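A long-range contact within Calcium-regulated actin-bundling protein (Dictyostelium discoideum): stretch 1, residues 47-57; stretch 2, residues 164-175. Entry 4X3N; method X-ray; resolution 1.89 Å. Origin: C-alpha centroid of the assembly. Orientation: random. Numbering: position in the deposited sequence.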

# COMPACT_ATOMS: atom_id res chain seq x y z
N VAL A 47 -0.18 15.34 21.10
CA VAL A 47 0.49 15.85 22.22
C VAL A 47 1.83 16.48 21.93
O VAL A 47 2.16 17.50 22.56
CB VAL A 47 0.66 14.75 23.27
CG1 VAL A 47 1.74 15.16 24.26
CG2 VAL A 47 -0.67 14.45 23.94
N HIS A 48 2.60 15.97 20.97
CA HIS A 48 3.80 16.65 20.57
C HIS A 48 3.45 18.04 20.09
O HIS A 48 4.12 19.04 20.44
CB HIS A 48 4.56 15.94 19.45
CG HIS A 48 5.52 14.93 19.93
ND1 HIS A 48 5.10 13.71 20.41
CD2 HIS A 48 6.86 14.95 20.07
CE1 HIS A 48 6.14 13.00 20.78
NE2 HIS A 48 7.22 13.74 20.61
N PHE A 49 2.47 18.10 19.22
CA PHE A 49 2.05 19.43 18.69
C PHE A 49 1.62 20.41 19.79
O PHE A 49 2.09 21.55 19.84
CB PHE A 49 0.94 19.24 17.68
CG PHE A 49 0.36 20.56 17.15
CD1 PHE A 49 1.07 21.31 16.28
CD2 PHE A 49 -0.84 21.04 17.60
CE1 PHE A 49 0.59 22.54 15.82
CE2 PHE A 49 -1.33 22.27 17.14
CZ PHE A 49 -0.59 22.99 16.25
N LEU A 50 0.72 19.94 20.68
CA LEU A 50 0.19 20.74 21.73
C LEU A 50 1.27 21.19 22.71
O LEU A 50 1.34 22.38 23.02
CB LEU A 50 -0.93 20.03 22.46
CG LEU A 50 -2.20 19.78 21.70
CD1 LEU A 50 -3.07 18.85 22.50
CD2 LEU A 50 -2.99 21.06 21.38
N ASN A 51 2.14 20.29 23.17
CA ASN A 51 3.27 20.72 23.97
C ASN A 51 4.10 21.82 23.34
O ASN A 51 4.56 22.68 24.05
CB ASN A 51 4.24 19.58 24.24
CG ASN A 51 3.73 18.64 25.32
OD1 ASN A 51 2.89 19.01 26.13
ND2 ASN A 51 4.25 17.43 25.34
N ALA A 52 4.34 21.74 22.04
CA ALA A 52 5.22 22.67 21.38
C ALA A 52 4.54 24.05 21.25
O ALA A 52 5.17 25.10 21.36
CB ALA A 52 5.62 22.17 20.01
N TYR A 53 3.25 24.04 21.00
CA TYR A 53 2.58 25.27 20.66
C TYR A 53 1.54 25.67 21.71
O TYR A 53 0.61 26.43 21.41
CB TYR A 53 1.94 25.10 19.29
CG TYR A 53 2.89 25.21 18.16
CD1 TYR A 53 3.42 26.43 17.77
CD2 TYR A 53 3.30 24.06 17.46
CE1 TYR A 53 4.34 26.49 16.74
CE2 TYR A 53 4.17 24.10 16.41
CZ TYR A 53 4.71 25.32 16.04
OH TYR A 53 5.66 25.36 15.04
N TRP A 54 1.68 25.18 22.93
CA TRP A 54 0.65 25.41 23.94
C TRP A 54 0.35 26.94 24.12
O TRP A 54 -0.82 27.32 24.26
CB TRP A 54 1.06 24.75 25.30
CG TRP A 54 -0.08 24.65 26.23
CD1 TRP A 54 -0.26 25.35 27.42
CD2 TRP A 54 -1.24 23.85 26.06
NE1 TRP A 54 -1.46 25.03 27.95
CE2 TRP A 54 -2.08 24.10 27.15
CE3 TRP A 54 -1.67 22.99 25.06
CZ2 TRP A 54 -3.31 23.49 27.28
CZ3 TRP A 54 -2.90 22.36 25.20
CH2 TRP A 54 -3.70 22.60 26.29
N ALA A 55 1.37 27.78 24.05
CA ALA A 55 1.20 29.21 24.34
C ALA A 55 0.27 29.77 23.30
O ALA A 55 -0.57 30.59 23.61
CB ALA A 55 2.50 29.97 24.33
N GLU A 56 0.39 29.27 22.08
CA GLU A 56 -0.39 29.77 20.98
C GLU A 56 -1.68 29.08 20.71
O GLU A 56 -2.56 29.65 20.07
CB GLU A 56 0.44 29.66 19.70
CG GLU A 56 1.73 30.48 19.66
CD GLU A 56 2.90 29.80 20.34
OE1 GLU A 56 2.82 28.63 20.77
OE2 GLU A 56 3.95 30.46 20.38
N VAL A 57 -1.80 27.79 21.07
CA VAL A 57 -2.91 26.98 20.53
C VAL A 57 -3.83 26.38 21.57
O VAL A 57 -4.85 25.81 21.20
CB VAL A 57 -2.41 25.85 19.55
CG1 VAL A 57 -1.99 24.60 20.27
CG2 VAL A 57 -3.46 25.55 18.48
N PHE A 164 0.85 30.32 12.80
CA PHE A 164 2.00 30.36 13.70
C PHE A 164 2.89 29.12 13.68
O PHE A 164 3.99 29.24 14.13
CB PHE A 164 1.60 30.63 15.16
CG PHE A 164 0.64 29.65 15.70
CD1 PHE A 164 1.08 28.43 16.17
CD2 PHE A 164 -0.70 29.94 15.71
CE1 PHE A 164 0.17 27.51 16.61
CE2 PHE A 164 -1.61 29.01 16.12
CZ PHE A 164 -1.17 27.79 16.58
N ALA A 165 2.40 27.98 13.18
CA ALA A 165 3.09 26.71 13.22
C ALA A 165 3.70 26.38 11.86
O ALA A 165 3.14 26.79 10.82
CB ALA A 165 2.10 25.65 13.62
N ASN A 166 4.86 25.71 11.85
CA ASN A 166 5.40 25.23 10.64
C ASN A 166 6.42 24.18 10.95
O ASN A 166 6.84 24.06 12.10
CB ASN A 166 5.96 26.38 9.81
CG ASN A 166 7.09 27.07 10.48
OD1 ASN A 166 8.23 26.58 10.52
ND2 ASN A 166 6.80 28.21 11.00
N PRO A 167 6.83 23.40 9.96
CA PRO A 167 7.59 22.20 10.37
C PRO A 167 8.95 22.48 11.04
O PRO A 167 9.38 21.80 12.01
CB PRO A 167 7.80 21.48 9.04
CG PRO A 167 6.59 21.80 8.30
CD PRO A 167 6.34 23.27 8.59
N ALA A 168 9.69 23.43 10.51
CA ALA A 168 11.00 23.72 11.09
C ALA A 168 10.92 24.31 12.49
O ALA A 168 11.63 23.89 13.42
CB ALA A 168 11.79 24.66 10.18
N ASP A 169 10.01 25.25 12.67
CA ASP A 169 9.68 25.78 13.98
C ASP A 169 9.27 24.67 14.95
O ASP A 169 9.77 24.57 16.09
CB ASP A 169 8.59 26.88 13.85
CG ASP A 169 8.24 27.53 15.21
OD1 ASP A 169 9.06 28.38 15.67
OD2 ASP A 169 7.18 27.19 15.84
N PHE A 170 8.34 23.83 14.51
CA PHE A 170 7.91 22.73 15.33
C PHE A 170 9.12 21.87 15.80
O PHE A 170 9.21 21.53 16.96
CB PHE A 170 6.91 21.87 14.57
CG PHE A 170 6.70 20.54 15.22
CD1 PHE A 170 6.02 20.46 16.42
CD2 PHE A 170 7.27 19.42 14.70
CE1 PHE A 170 5.90 19.28 17.07
CE2 PHE A 170 7.11 18.18 15.35
CZ PHE A 170 6.46 18.13 16.52
N CYS A 171 10.04 21.54 14.89
CA CYS A 171 11.17 20.68 15.26
C CYS A 171 12.08 21.39 16.29
O CYS A 171 12.54 20.81 17.31
CB CYS A 171 11.95 20.28 13.99
SG CYS A 171 11.05 19.19 12.87
N THR A 172 12.26 22.69 16.08
CA THR A 172 13.03 23.50 17.02
C THR A 172 12.41 23.49 18.35
O THR A 172 13.09 23.37 19.33
CB THR A 172 13.05 24.96 16.58
OG1 THR A 172 13.78 25.06 15.33
CG2 THR A 172 13.66 25.88 17.65
N ARG A 173 11.09 23.65 18.41
CA ARG A 173 10.36 23.61 19.64
C ARG A 173 10.32 22.23 20.30
O ARG A 173 10.33 22.15 21.53
CB ARG A 173 8.92 24.07 19.46
CG ARG A 173 8.76 25.56 19.20
CD ARG A 173 7.32 25.86 18.88
NE ARG A 173 7.02 27.26 18.48
CZ ARG A 173 6.12 28.03 19.11
NH1 ARG A 173 5.45 27.66 20.20
NH2 ARG A 173 5.87 29.21 18.63
N SER A 174 10.26 21.18 19.51
CA SER A 174 9.95 19.85 20.09
C SER A 174 11.15 18.94 20.28
O SER A 174 11.11 18.06 21.17
CB SER A 174 8.93 19.11 19.18
OG SER A 174 8.47 17.82 19.79
N MET A 175 12.18 19.10 19.46
CA MET A 175 13.40 18.28 19.57
C MET A 175 14.09 18.39 20.93
O MET A 175 14.06 19.43 21.58
CB MET A 175 14.38 18.61 18.48
CG MET A 175 13.92 18.09 17.14
SD MET A 175 15.01 18.53 15.80
CE MET A 175 16.28 17.30 16.15
O HOH W 1 6.84 18.85 21.43

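Two helices of one chain, 47-57 and 167-174, cross nearly at right angles (99° between their N-to-C directions), their axes 9.1 Å apart at closest approach; the backbones come nearest at A52 and R173, whose CA atoms lie 5.5 Å apart. The contact buries 610 Å², both sides summed, and Y53 is its hub. Stretch 2 enters as a loop. There F164 points toward the first helix and lays one ring face over E56 CB, 3.8 Å from the ring centroid, while its edge meets Y53 (CD1 to CD1, 3.5 Å) and V57 (F164 CZ to V57 CG2, 3.7 Å). A165 sets its methyl over one face of the Y53 ring, CB 3.9 Å from the centroid, a CH-pi contact, and also reaches the edge of F49 (A165 CB to F49 CE1, 4.1 Å). N166 caps the second helix, its OD1 accepting from D169 N at 3.1 Å, and its own N makes a weak hydrogen bond to Y53 OH (3.3 Å). That hydroxyl donates in turn to D169 OD2 at 2.5 Å, so the tyrosine is tied to the helix's first turn. F170 fits as a knob among H48, F49, A52 and Y53; its CD1 lies 4.0 Å from A52 CB. R173 CD covers the Y53 face opposite A165, 4.0 Å from the centroid, and R173 NE forms a salt bridge with D169 OD2 (2.6 Å). Beyond, NH1 donates to A52 O (2.8 Å) and E56 OE1 (2.9 Å), and NH2 to E56 OE2 (2.9 Å); the bonds to E56 belong to a salt bridge, and NH1 serves both carboxylate and backbone carbonyl. A52 CB lies 3.8 Å from R173 CB. Finally, S174 OG lies 3.3 Å from H48 CD2 at the imidazole edge, and a water bridges S174 OG (2.5 Å) to H48 O (2.9 Å).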